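PDB 1ZH8: oxidoreductase from Thermotoga maritima, which binds NADP and, as a member of the GFO/IDH/MocA oxidoreductase family, probably catalyses NADP-dependent oxidation or reduction of an alcohol or carbonyl group. Local coordinates for residues C26-L35 / H57-V65; T135-H144 / N308-D319. All blocks are in the same frame, centred on the assembly; numbering follows the deposited sequence.

How the contacts relate
Both contacts touch the same NADP, contact 1 mainly at its phosphates, contact 2 at its nicotinamide amide. Contact 1 (26-35 with 57-65) pairs two helices of the Rossmann domain that follow strands 19-24 and 45-51, and supplies backbone amides to the diphosphate and H57 to the 2'-phosphate. Contact 2 (135-144 with 308-319) lies at an edge of that parallel sheet, where outermost strand 136-139 meets the start of helix 313-329; N141 there accepts from the nicotinamide amide. The centres of contact 1 and contact 2 are about 23 Å apart; the nearest atoms of contact 1 and contact 2 are about 5 Å apart, without touching. L33 of contact 1 also reaches the nicotinamide ring, so the cofactor bridges the two.

Contact 1 of 2, residues C26-L35 / H57-V65; sequences CGIAARELHL and HAEEFAKMV. With NAP (NADP nicotinamide-adenine-dinucleotide phosphate), chain D.
The ring of F61 fills the gap between two nearly parallel helices of the Rossmann fold, whose short axes run 11.1 Å apart at 14°. F61 swings CG away from its own amide nitrogen (chi1 -170°) and so reaches across to the 26-35 segment. C26 SG sits obliquely to the ring, 4.3 Å from the F61 centroid, in a sulfur-aromatic contact, while A30 O lies at the ring edge, 3.6 Å from F61 CE1. A30 CB touches that same edge carbon, and L35 CD1 approaches CZ obliquely before meeting V65 CG2 at 3.8 Å. C26, A58 and F61 also touch V50 of strand 45-51. The other side is looser and faces solvent: exposed M64, a selenomethionine, puts its SE 4.0 Å from R31 CD, and the bent, partly exposed R31 chain carries its guanidinium on to E32, where NH1 makes a salt bridge. I28 N and A29 N, just after the N-cap G27, bond to NADP diphosphate oxygens O1A and O1N, and H57 ND1 gives a 2.7 Å bond to O2X of the 2'-phosphate in the plane of its ring. Apolar packing thus joins the helices, while the H57 bond is consistent with recognition of NADP through its extra phosphate.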
loop_
_atom_site.group_PDB
_atom_site.type_symbol
_atom_site.label_atom_id
_atom_site.label_comp_id
_atom_site.label_asym_id
_atom_site.label_seq_id
_atom_site.Cartn_x
_atom_site.Cartn_y
_atom_site.Cartn_z
ATOM N N CYS A 26 -1.528 23.124 -30.392
ATOM C CA CYS A 26 -0.103 23.007 -30.622
ATOM C C CYS A 26 0.675 23.367 -29.362
ATOM O O CYS A 26 1.260 24.450 -29.258
ATOM C CB CYS A 26 0.292 23.928 -31.768
ATOM S SG CYS A 26 -0.613 23.597 -33.302
ATOM N N GLY A 27 0.658 22.454 -28.397
ATOM C CA GLY A 27 1.326 22.653 -27.121
ATOM C C GLY A 27 2.377 21.581 -26.904
ATOM O O GLY A 27 2.936 21.031 -27.865
ATOM N N ILE A 28 2.614 21.252 -25.640
ATOM C CA ILE A 28 3.712 20.380 -25.295
ATOM C C ILE A 28 3.587 19.006 -25.964
ATOM O O ILE A 28 4.494 18.586 -26.704
ATOM C CB ILE A 28 3.900 20.286 -23.771
ATOM C CG1 ILE A 28 4.253 21.664 -23.219
ATOM C CG2 ILE A 28 5.017 19.303 -23.422
ATOM C CD1 ILE A 28 4.152 21.756 -21.688
ATOM N N ALA A 29 2.463 18.326 -25.745
ATOM C CA ALA A 29 2.280 16.997 -26.319
ATOM C C ALA A 29 2.425 17.002 -27.839
ATOM O O ALA A 29 3.128 16.149 -28.409
ATOM C CB ALA A 29 0.965 16.418 -25.915
ATOM N N ALA A 30 1.789 17.967 -28.503
ATOM C CA ALA A 30 1.855 18.006 -29.956
ATOM C C ALA A 30 3.305 18.151 -30.458
ATOM O O ALA A 30 3.723 17.428 -31.354
ATOM C CB ALA A 30 0.973 19.117 -30.504
ATOM N N ARG A 31 4.060 19.080 -29.875
ATOM C CA ARG A 31 5.407 19.370 -30.312
ATOM C C ARG A 31 6.355 18.244 -29.945
ATOM O O ARG A 31 7.200 17.847 -30.745
ATOM C CB ARG A 31 5.930 20.645 -29.636
ATOM C CG ARG A 31 5.450 21.987 -30.197
ATOM C CD ARG A 31 6.327 23.134 -29.662
ATOM N NE ARG A 31 5.998 23.395 -28.268
ATOM C CZ ARG A 31 6.755 23.085 -27.215
ATOM N NH1 ARG A 31 7.952 22.516 -27.357
ATOM N NH2 ARG A 31 6.296 23.356 -26.001
ATOM N N GLU A 32 6.223 17.732 -28.724
ATOM C CA GLU A 32 7.326 17.010 -28.110
ATOM C C GLU A 32 7.106 15.510 -28.141
ATOM O O GLU A 32 8.068 14.732 -28.120
ATOM C CB GLU A 32 7.579 17.515 -26.679
ATOM C CG GLU A 32 8.316 18.869 -26.636
ATOM C CD GLU A 32 8.658 19.361 -25.223
ATOM O OE1 GLU A 32 8.536 18.573 -24.254
ATOM O OE2 GLU A 32 9.057 20.545 -25.088
ATOM N N LEU A 33 5.839 15.116 -28.214
ATOM C CA LEU A 33 5.465 13.720 -28.088
ATOM C C LEU A 33 4.845 13.219 -29.403
ATOM O O LEU A 33 5.251 12.184 -29.923
ATOM C CB LEU A 33 4.524 13.541 -26.880
ATOM C CG LEU A 33 5.085 13.964 -25.505
ATOM C CD1 LEU A 33 4.062 13.760 -24.415
ATOM C CD2 LEU A 33 6.376 13.197 -25.137
ATOM N N HIS A 34 3.902 13.983 -29.965
ATOM C CA HIS A 34 3.202 13.560 -31.189
ATOM C C HIS A 34 3.989 13.749 -32.468
ATOM O O HIS A 34 4.076 12.839 -33.274
ATOM C CB HIS A 34 1.808 14.188 -31.285
ATOM C CG HIS A 34 0.822 13.582 -30.335
ATOM N ND1 HIS A 34 -0.520 13.458 -30.627
ATOM C CD2 HIS A 34 0.993 13.030 -29.108
ATOM C CE1 HIS A 34 -1.135 12.883 -29.610
ATOM N NE2 HIS A 34 -0.238 12.606 -28.679
ATOM N N LEU A 35 4.572 14.922 -32.651
ATOM C CA LEU A 35 5.282 15.192 -33.881
ATOM C C LEU A 35 6.465 14.241 -34.123
ATOM O O LEU A 35 6.580 13.688 -35.209
ATOM C CB LEU A 35 5.728 16.643 -33.955
ATOM C CG LEU A 35 6.318 17.072 -35.296
ATOM C CD1 LEU A 35 5.250 17.073 -36.395
ATOM C CD2 LEU A 35 6.925 18.447 -35.129
ATOM N N HIS A 57 1.664 30.245 -32.149
ATOM C CA HIS A 57 1.992 28.891 -31.710
ATOM C C HIS A 57 1.706 27.855 -32.794
ATOM O O HIS A 57 2.478 26.897 -32.970
ATOM C CB HIS A 57 1.222 28.539 -30.431
ATOM C CG HIS A 57 1.748 29.215 -29.206
ATOM N ND1 HIS A 57 1.306 28.903 -27.937
ATOM C CD2 HIS A 57 2.690 30.177 -29.052
ATOM C CE1 HIS A 57 1.943 29.650 -27.055
ATOM N NE2 HIS A 57 2.785 30.436 -27.705
ATOM N N ALA A 58 0.606 28.061 -33.516
ATOM C CA ALA A 58 0.220 27.194 -34.629
ATOM C C ALA A 58 1.166 27.375 -35.802
ATOM O O ALA A 58 1.448 26.408 -36.524
ATOM C CB ALA A 58 -1.213 27.474 -35.069
ATOM N N GLU A 59 1.632 28.615 -35.993
ATOM C CA GLU A 59 2.574 28.938 -37.062
ATOM C C GLU A 59 3.972 28.340 -36.812
ATOM O O GLU A 59 4.596 27.816 -37.742
ATOM C CB GLU A 59 2.656 30.444 -37.276
ATOM C CG GLU A 59 1.391 31.063 -37.886
ATOM C CD GLU A 59 1.434 32.589 -37.912
ATOM O OE1 GLU A 59 2.176 33.194 -37.092
ATOM O OE2 GLU A 59 0.724 33.184 -38.751
ATOM N N GLU A 60 4.446 28.413 -35.563
ATOM C CA GLU A 60 5.719 27.790 -35.164
ATOM C C GLU A 60 5.631 26.285 -35.383
ATOM O O GLU A 60 6.544 25.672 -35.919
ATOM C CB GLU A 60 6.046 28.060 -33.684
ATOM C CG GLU A 60 6.520 29.472 -33.327
ATOM C CD GLU A 60 6.310 29.834 -31.824
ATOM O OE1 GLU A 60 6.175 28.924 -30.955
ATOM O OE2 GLU A 60 6.276 31.053 -31.513
ATOM N N PHE A 61 4.521 25.693 -34.955
ATOM C CA PHE A 61 4.273 24.281 -35.201
ATOM C C PHE A 61 4.251 23.953 -36.699
ATOM O O PHE A 61 4.886 22.979 -37.118
ATOM C CB PHE A 61 2.978 23.830 -34.530
ATOM C CG PHE A 61 2.776 22.339 -34.547
ATOM C CD1 PHE A 61 3.333 21.542 -33.562
ATOM C CD2 PHE A 61 2.039 21.735 -35.559
ATOM C CE1 PHE A 61 3.146 20.162 -33.579
ATOM C CE2 PHE A 61 1.854 20.359 -35.578
ATOM C CZ PHE A 61 2.407 19.574 -34.595
ATOM N N ALA A 62 3.533 24.750 -37.500
ATOM C CA ALA A 62 3.550 24.573 -38.959
ATOM C C ALA A 62 4.976 24.461 -39.535
ATOM O O ALA A 62 5.222 23.623 -40.405
ATOM C CB ALA A 62 2.769 25.676 -39.665
ATOM N N LYS A 63 5.907 25.282 -39.050
ATOM C CA LYS A 63 7.279 25.273 -39.584
ATOM C C LYS A 63 8.020 23.983 -39.247
ATOM O O LYS A 63 8.738 23.444 -40.094
ATOM C CB LYS A 63 8.097 26.498 -39.138
ATOM C CG LYS A 63 7.799 27.761 -39.934
ATOM C CD LYS A 63 8.917 28.788 -39.798
HETATM N N MSE A 64 7.849 23.493 -38.018
HETATM C CA MSE A 64 8.410 22.206 -37.629
HETATM C C MSE A 64 7.914 21.072 -38.550
HETATM O O MSE A 64 8.665 20.151 -38.853
HETATM C CB MSE A 64 8.101 21.906 -36.156
HETATM C CG MSE A 64 8.655 22.940 -35.149
HETATM SE SE MSE A 64 8.042 22.685 -33.244
HETATM C CE MSE A 64 9.571 21.529 -32.551
ATOM N N VAL A 65 6.663 21.164 -39.008
ATOM C CA VAL A 65 6.018 20.149 -39.859
ATOM C C VAL A 65 6.445 20.203 -41.314
ATOM O O VAL A 65 6.656 19.165 -41.946
ATOM C CB VAL A 65 4.472 20.287 -39.818
ATOM C CG1 VAL A 65 3.791 19.347 -40.842
ATOM C CG2 VAL A 65 3.962 20.021 -38.417
HETATM P PA NAP D . -0.617 22.314 -23.322
HETATM O O1A NAP D . 0.840 22.525 -23.525
HETATM O O2A NAP D . -1.263 23.381 -22.541
HETATM O O5B NAP D . -1.294 22.089 -24.757
HETATM C C5B NAP D . -2.626 22.489 -24.987
HETATM C C4B NAP D . -2.674 23.203 -26.324
HETATM O O4B NAP D . -4.023 23.429 -26.711
HETATM C C3B NAP D . -2.009 24.573 -26.261
HETATM O O3B NAP D . -1.394 24.739 -27.506
HETATM C C2B NAP D . -3.214 25.487 -26.122
HETATM O O2B NAP D . -3.174 26.889 -26.367
HETATM C C1B NAP D . -4.176 24.796 -27.062
HETATM N N9A NAP D . -5.547 25.249 -26.840
HETATM C C8A NAP D . -6.127 25.655 -25.658
HETATM N N7A NAP D . -7.416 25.972 -25.911
HETATM C C5A NAP D . -7.656 25.778 -27.235
HETATM C C6A NAP D . -8.781 25.945 -28.033
HETATM N N6A NAP D . -9.912 26.398 -27.519
HETATM N N1A NAP D . -8.727 25.640 -29.367
HETATM C C2A NAP D . -7.551 25.189 -29.916
HETATM N N3A NAP D . -6.434 25.029 -29.138
HETATM C C4A NAP D . -6.489 25.317 -27.822
HETATM O O3 NAP D . -0.832 20.934 -22.545
HETATM P PN NAP D . -0.277 19.514 -23.054
HETATM O O1N NAP D . 0.220 19.512 -24.466
HETATM O O2N NAP D . 0.538 19.113 -21.916
HETATM O O5D NAP D . -1.575 18.559 -23.048
HETATM C C5D NAP D . -2.529 18.504 -24.094
HETATM C C4D NAP D . -3.196 17.131 -24.080
HETATM O O4D NAP D . -2.190 16.132 -24.196
HETATM C C3D NAP D . -3.914 16.878 -22.751
HETATM O O3D NAP D . -5.146 16.229 -22.963
HETATM C C2D NAP D . -2.994 15.964 -21.978
HETATM O O2D NAP D . -3.690 15.104 -21.100
HETATM C C1D NAP D . -2.284 15.225 -23.103
HETATM N N1N NAP D . -0.967 14.764 -22.672
HETATM C C2N NAP D . -0.704 13.426 -22.732
HETATM C C3N NAP D . 0.535 12.923 -22.323
HETATM C C7N NAP D . 0.907 11.487 -22.597
HETATM O O7N NAP D . 2.161 11.060 -22.120
HETATM N N7N NAP D . 0.086 10.658 -23.271
HETATM C C4N NAP D . 1.511 13.813 -21.855
HETATM C C5N NAP D . 1.239 15.187 -21.809
HETATM C C6N NAP D . -0.013 15.654 -22.222
HETATM P P2B NAP D . -2.129 27.832 -27.149
HETATM O O1X NAP D . -2.419 27.868 -28.634
HETATM O O2X NAP D . -0.709 27.350 -26.959
HETATM O O3X NAP D . -2.336 29.197 -26.530
#

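Contact 2 of 2, residues T135-H144 / N308-D319; sequences TVYIAENFRH and NDLGSPVQALKD. With NAP (NADP nicotinamide-adenine-dinucleotide phosphate), chain D; EDO (1,2-ethanediol), chain G; EDO (1,2-ethanediol), chain E.
Strand 136-139, the outermost strand of the parallel Rossmann sheet, runs at 38° to the first turns of helix 313-329 (313-319), the axes of these short segments 7.9 Å apart. The turn before the helix docks against the strand: I138 N donates to G311 O (2.8 Å). S312 OG caps the helix by accepting from Q315 N. G311 CA lies over the centre of the Y137 ring in a CH-pi contact, 3.3 Å from the centroid, while the Y137 hydroxyl bonds to D297. I138 CG2 packs on A316 CB at 3.8 Å, and V136 CG1 meets P313 CG. The H144 ring meets L310 CD1 obliquely, and a water donating to both E140 O and L310 O bridges the segments. Beyond the strand, N141 OD1 receives the nicotinamide amide of NADP. The R143 guanidinium is sandwiched between E140 CG and Q315 CB. It pairs with D319, itself bridged to R208; the modelled separation is too short to take literally, but D319 OD1 lies in the guanidinium plane and the flat groups are 20° apart. E140 OE2 bonds to H202, while a water donates to E140 OE1 and D319 OD2, 2.7 Å from each, linking carboxylates whose planes stand 80° apart.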
loop_
_atom_site.group_PDB
_atom_site.type_symbol
_atom_site.label_atom_id
_atom_site.label_comp_id
_atom_site.label_asym_id
_atom_site.label_seq_id
_atom_site.Cartn_x
_atom_site.Cartn_y
_atom_site.Cartn_z
ATOM N N THR A 135 -14.016 6.625 -36.465
ATOM C CA THR A 135 -13.289 6.132 -35.300
ATOM C C THR A 135 -13.040 7.251 -34.280
ATOM O O THR A 135 -12.558 8.336 -34.652
ATOM C CB THR A 135 -11.928 5.520 -35.690
ATOM O OG1 THR A 135 -12.127 4.428 -36.598
ATOM C CG2 THR A 135 -11.176 5.018 -34.435
ATOM N N VAL A 136 -13.386 6.981 -33.010
ATOM C CA VAL A 136 -12.832 7.740 -31.894
ATOM C C VAL A 136 -11.781 6.873 -31.204
ATOM O O VAL A 136 -12.065 5.762 -30.751
ATOM C CB VAL A 136 -13.885 8.193 -30.871
ATOM C CG1 VAL A 136 -13.211 9.025 -29.737
ATOM C CG2 VAL A 136 -14.956 9.011 -31.551
ATOM N N TYR A 137 -10.561 7.402 -31.131
ATOM C CA TYR A 137 -9.441 6.702 -30.566
ATOM C C TYR A 137 -8.877 7.560 -29.437
ATOM O O TYR A 137 -8.390 8.653 -29.700
ATOM C CB TYR A 137 -8.407 6.475 -31.659
ATOM C CG TYR A 137 -7.315 5.514 -31.271
ATOM C CD1 TYR A 137 -6.322 5.879 -30.349
ATOM C CD2 TYR A 137 -7.258 4.248 -31.831
ATOM C CE1 TYR A 137 -5.310 4.993 -29.987
ATOM C CE2 TYR A 137 -6.245 3.361 -31.488
ATOM C CZ TYR A 137 -5.279 3.744 -30.566
ATOM O OH TYR A 137 -4.292 2.863 -30.223
ATOM N N ILE A 138 -8.978 7.092 -28.184
ATOM C CA ILE A 138 -8.371 7.808 -27.055
ATOM C C ILE A 138 -6.979 7.256 -26.844
ATOM O O ILE A 138 -6.804 6.052 -26.588
ATOM C CB ILE A 138 -9.129 7.677 -25.722
ATOM C CG1 ILE A 138 -10.627 7.944 -25.897
ATOM C CG2 ILE A 138 -8.502 8.651 -24.683
ATOM C CD1 ILE A 138 -10.986 9.343 -26.521
ATOM N N ALA A 139 -6.007 8.151 -26.952
ATOM C CA ALA A 139 -4.606 7.779 -27.106
ATOM C C ALA A 139 -3.975 7.560 -25.738
ATOM O O ALA A 139 -3.337 8.471 -25.146
ATOM C CB ALA A 139 -3.848 8.868 -27.915
ATOM N N GLU A 140 -4.180 6.355 -25.227
ATOM C CA GLU A 140 -3.655 5.983 -23.942
ATOM C C GLU A 140 -2.404 5.219 -24.240
ATOM O O GLU A 140 -2.448 4.015 -24.528
ATOM C CB GLU A 140 -4.668 5.138 -23.172
ATOM C CG GLU A 140 -4.116 4.541 -21.886
ATOM C CD GLU A 140 -3.307 5.547 -21.074
ATOM O OE1 GLU A 140 -3.923 6.391 -20.389
ATOM O OE2 GLU A 140 -2.054 5.500 -21.143
ATOM N N ASN A 141 -1.281 5.919 -24.224
ATOM C CA ASN A 141 -0.043 5.303 -24.707
ATOM C C ASN A 141 0.487 4.176 -23.798
ATOM O O ASN A 141 1.156 3.265 -24.277
ATOM C CB ASN A 141 1.027 6.354 -24.985
ATOM C CG ASN A 141 1.404 7.107 -23.746
ATOM O OD1 ASN A 141 0.584 7.825 -23.165
ATOM N ND2 ASN A 141 2.616 6.911 -23.299
ATOM N N PHE A 142 0.154 4.197 -22.511
ATOM C CA PHE A 142 0.530 3.082 -21.609
ATOM C C PHE A 142 0.001 1.709 -22.056
ATOM O O PHE A 142 0.552 0.687 -21.667
ATOM C CB PHE A 142 0.141 3.365 -20.143
ATOM C CG PHE A 142 1.178 4.168 -19.364
ATOM C CD1 PHE A 142 1.794 5.295 -19.924
ATOM C CD2 PHE A 142 1.528 3.788 -18.060
ATOM C CE1 PHE A 142 2.768 6.039 -19.200
ATOM C CE2 PHE A 142 2.504 4.510 -17.322
ATOM C CZ PHE A 142 3.120 5.645 -17.897
ATOM N N ARG A 143 -1.051 1.677 -22.874
ATOM C CA ARG A 143 -1.513 0.417 -23.475
ATOM C C ARG A 143 -0.587 -0.111 -24.556
ATOM O O ARG A 143 -0.824 -1.176 -25.131
ATOM C CB ARG A 143 -2.903 0.583 -24.071
ATOM C CG ARG A 143 -3.943 -0.117 -23.298
ATOM C CD ARG A 143 -5.297 0.432 -23.659
ATOM N NE ARG A 143 -5.918 0.664 -22.391
ATOM C CZ ARG A 143 -6.644 1.711 -22.065
ATOM N NH1 ARG A 143 -6.915 2.670 -22.927
ATOM N NH2 ARG A 143 -7.114 1.765 -20.837
ATOM N N HIS A 144 0.458 0.648 -24.852
ATOM C CA HIS A 144 1.342 0.270 -25.937
ATOM C C HIS A 144 2.769 0.184 -25.455
ATOM O O HIS A 144 3.676 0.157 -26.285
ATOM C CB HIS A 144 1.253 1.298 -27.064
ATOM C CG HIS A 144 -0.126 1.486 -27.609
ATOM N ND1 HIS A 144 -0.573 0.837 -28.742
ATOM C CD2 HIS A 144 -1.152 2.261 -27.191
ATOM C CE1 HIS A 144 -1.816 1.202 -28.996
ATOM N NE2 HIS A 144 -2.189 2.071 -28.074
ATOM N N ASN A 308 -10.925 -1.785 -32.565
ATOM C CA ASN A 308 -10.390 -0.769 -31.670
ATOM C C ASN A 308 -10.330 -1.204 -30.192
ATOM O O ASN A 308 -11.104 -0.725 -29.367
ATOM C CB ASN A 308 -11.163 0.549 -31.844
ATOM C CG ASN A 308 -10.435 1.736 -31.234
ATOM O OD1 ASN A 308 -9.253 1.642 -30.918
ATOM N ND2 ASN A 308 -11.131 2.860 -31.072
ATOM N N ASP A 309 -9.410 -2.104 -29.858
ATOM C CA ASP A 309 -9.261 -2.568 -28.472
ATOM C C ASP A 309 -8.533 -1.556 -27.603
ATOM O O ASP A 309 -8.985 -1.249 -26.503
ATOM C CB ASP A 309 -8.486 -3.886 -28.395
ATOM C CG ASP A 309 -9.182 -5.015 -29.116
ATOM O OD1 ASP A 309 -10.238 -4.767 -29.755
ATOM O OD2 ASP A 309 -8.669 -6.159 -29.046
ATOM N N LEU A 310 -7.412 -1.050 -28.103
ATOM C CA LEU A 310 -6.454 -0.343 -27.292
ATOM C C LEU A 310 -6.680 1.149 -27.278
ATOM O O LEU A 310 -6.260 1.807 -26.343
ATOM C CB LEU A 310 -5.043 -0.644 -27.777
ATOM C CG LEU A 310 -4.622 -2.114 -27.929
ATOM C CD1 LEU A 310 -3.130 -2.230 -28.251
ATOM C CD2 LEU A 310 -4.964 -2.921 -26.683
ATOM N N GLY A 311 -7.325 1.689 -28.311
ATOM C CA GLY A 311 -7.712 3.098 -28.336
ATOM C C GLY A 311 -9.164 3.282 -27.968
ATOM O O GLY A 311 -9.668 4.392 -27.947
ATOM N N SER A 312 -9.845 2.175 -27.712
ATOM C CA SER A 312 -11.250 2.157 -27.280
ATOM C C SER A 312 -11.664 3.205 -26.230
ATOM O O SER A 312 -11.110 3.256 -25.123
ATOM C CB SER A 312 -11.555 0.769 -26.728
ATOM O OG SER A 312 -12.593 0.830 -25.782
ATOM N N PRO A 313 -12.639 4.051 -26.570
ATOM C CA PRO A 313 -13.194 4.988 -25.579
ATOM C C PRO A 313 -13.647 4.315 -24.266
ATOM O O PRO A 313 -13.441 4.882 -23.194
ATOM C CB PRO A 313 -14.389 5.617 -26.326
ATOM C CG PRO A 313 -13.973 5.582 -27.753
ATOM C CD PRO A 313 -13.240 4.249 -27.905
ATOM N N VAL A 314 -14.253 3.129 -24.363
ATOM C CA VAL A 314 -14.718 2.357 -23.212
ATOM C C VAL A 314 -13.556 2.040 -22.271
ATOM O O VAL A 314 -13.680 2.153 -21.047
ATOM C CB VAL A 314 -15.452 1.050 -23.687
ATOM C CG1 VAL A 314 -15.806 0.118 -22.528
ATOM C CG2 VAL A 314 -16.731 1.404 -24.443
ATOM N N GLN A 315 -12.410 1.674 -22.843
ATOM C CA GLN A 315 -11.197 1.387 -22.049
ATOM C C GLN A 315 -10.746 2.617 -21.278
ATOM O O GLN A 315 -10.356 2.527 -20.103
ATOM C CB GLN A 315 -10.048 0.898 -22.944
ATOM C CG GLN A 315 -10.210 -0.521 -23.505
ATOM C CD GLN A 315 -10.202 -1.550 -22.400
ATOM O OE1 GLN A 315 -9.281 -1.583 -21.579
ATOM N NE2 GLN A 315 -11.260 -2.372 -22.336
ATOM N N ALA A 316 -10.810 3.771 -21.938
ATOM C CA ALA A 316 -10.295 4.998 -21.342
ATOM C C ALA A 316 -11.248 5.424 -20.246
ATOM O O ALA A 316 -10.833 5.959 -19.215
ATOM C CB ALA A 316 -10.165 6.089 -22.379
ATOM N N LEU A 317 -12.534 5.157 -20.465
ATOM C CA LEU A 317 -13.526 5.520 -19.482
ATOM C C LEU A 317 -13.275 4.699 -18.213
ATOM O O LEU A 317 -13.318 5.230 -17.103
ATOM C CB LEU A 317 -14.938 5.335 -20.034
ATOM C CG LEU A 317 -16.020 5.899 -19.101
ATOM C CD1 LEU A 317 -15.925 7.393 -19.022
ATOM C CD2 LEU A 317 -17.435 5.470 -19.522
ATOM N N LYS A 318 -12.976 3.414 -18.393
ATOM C CA LYS A 318 -12.618 2.553 -17.259
ATOM C C LYS A 318 -11.353 3.024 -16.536
ATOM O O LYS A 318 -11.278 2.938 -15.317
ATOM C CB LYS A 318 -12.492 1.084 -17.684
ATOM C CG LYS A 318 -13.822 0.456 -18.115
ATOM C CD LYS A 318 -13.614 -0.886 -18.841
ATOM C CE LYS A 318 -14.979 -1.568 -19.056
ATOM N NZ LYS A 318 -14.881 -2.920 -19.648
ATOM N N ASP A 319 -10.372 3.547 -17.274
ATOM C CA ASP A 319 -9.203 4.104 -16.613
ATOM C C ASP A 319 -9.611 5.277 -15.716
ATOM O O ASP A 319 -9.174 5.384 -14.555
ATOM C CB ASP A 319 -8.159 4.594 -17.612
ATOM C CG ASP A 319 -7.648 3.510 -18.534
ATOM O OD1 ASP A 319 -7.595 2.329 -18.128
ATOM O OD2 ASP A 319 -7.281 3.868 -19.678
HETATM P PA NAP D . -0.617 22.314 -23.322
HETATM O O1A NAP D . 0.840 22.525 -23.525
HETATM O O2A NAP D . -1.263 23.381 -22.541
HETATM O O5B NAP D . -1.294 22.089 -24.757
HETATM C C5B NAP D . -2.626 22.489 -24.987
HETATM C C4B NAP D . -2.674 23.203 -26.324
HETATM O O4B NAP D . -4.023 23.429 -26.711
HETATM C C3B NAP D . -2.009 24.573 -26.261
HETATM O O3B NAP D . -1.394 24.739 -27.506
HETATM C C2B NAP D . -3.214 25.487 -26.122
HETATM O O2B NAP D . -3.174 26.889 -26.367
HETATM C C1B NAP D . -4.176 24.796 -27.062
HETATM N N9A NAP D . -5.547 25.249 -26.840
HETATM C C8A NAP D . -6.127 25.655 -25.658
HETATM N N7A NAP D . -7.416 25.972 -25.911
HETATM C C5A NAP D . -7.656 25.778 -27.235
HETATM C C6A NAP D . -8.781 25.945 -28.033
HETATM N N6A NAP D . -9.912 26.398 -27.519
HETATM N N1A NAP D . -8.727 25.640 -29.367
HETATM C C2A NAP D . -7.551 25.189 -29.916
HETATM N N3A NAP D . -6.434 25.029 -29.138
HETATM C C4A NAP D . -6.489 25.317 -27.822
HETATM O O3 NAP D . -0.832 20.934 -22.545
HETATM P PN NAP D . -0.277 19.514 -23.054
HETATM O O1N NAP D . 0.220 19.512 -24.466
HETATM O O2N NAP D . 0.538 19.113 -21.916
HETATM O O5D NAP D . -1.575 18.559 -23.048
HETATM C C5D NAP D . -2.529 18.504 -24.094
HETATM C C4D NAP D . -3.196 17.131 -24.080
HETATM O O4D NAP D . -2.190 16.132 -24.196
HETATM C C3D NAP D . -3.914 16.878 -22.751
HETATM O O3D NAP D . -5.146 16.229 -22.963
HETATM C C2D NAP D . -2.994 15.964 -21.978
HETATM O O2D NAP D . -3.690 15.104 -21.100
HETATM C C1D NAP D . -2.284 15.225 -23.103
HETATM N N1N NAP D . -0.967 14.764 -22.672
HETATM C C2N NAP D . -0.704 13.426 -22.732
HETATM C C3N NAP D . 0.535 12.923 -22.323
HETATM C C7N NAP D . 0.907 11.487 -22.597
HETATM O O7N NAP D . 2.161 11.060 -22.120
HETATM N N7N NAP D . 0.086 10.658 -23.271
HETATM C C4N NAP D . 1.511 13.813 -21.855
HETATM C C5N NAP D . 1.239 15.187 -21.809
HETATM C C6N NAP D . -0.013 15.654 -22.222
HETATM P P2B NAP D . -2.129 27.832 -27.149
HETATM O O1X NAP D . -2.419 27.868 -28.634
HETATM O O2X NAP D . -0.709 27.350 -26.959
HETATM O O3X NAP D . -2.336 29.197 -26.530
HETATM C C1 EDO G . -13.528 2.228 -40.089
HETATM O O1 EDO G . -12.707 3.227 -40.712
HETATM C C2 EDO G . -14.005 2.717 -38.721
HETATM O O2 EDO G . -14.268 4.130 -38.734
HETATM C C1 EDO E . -0.042 -3.519 -29.834
HETATM O O1 EDO E . 0.438 -2.162 -29.739
HETATM C C2 EDO E . 0.831 -4.432 -28.974
HETATM O O2 EDO E . 0.219 -5.725 -28.873
HETATM O O HOH W 1 -7.978 4.204 -25.262
HETATM O O HOH W 2 -6.671 6.409 -20.447
HETATM O O HOH W 3 -4.163 3.468 -26.683
#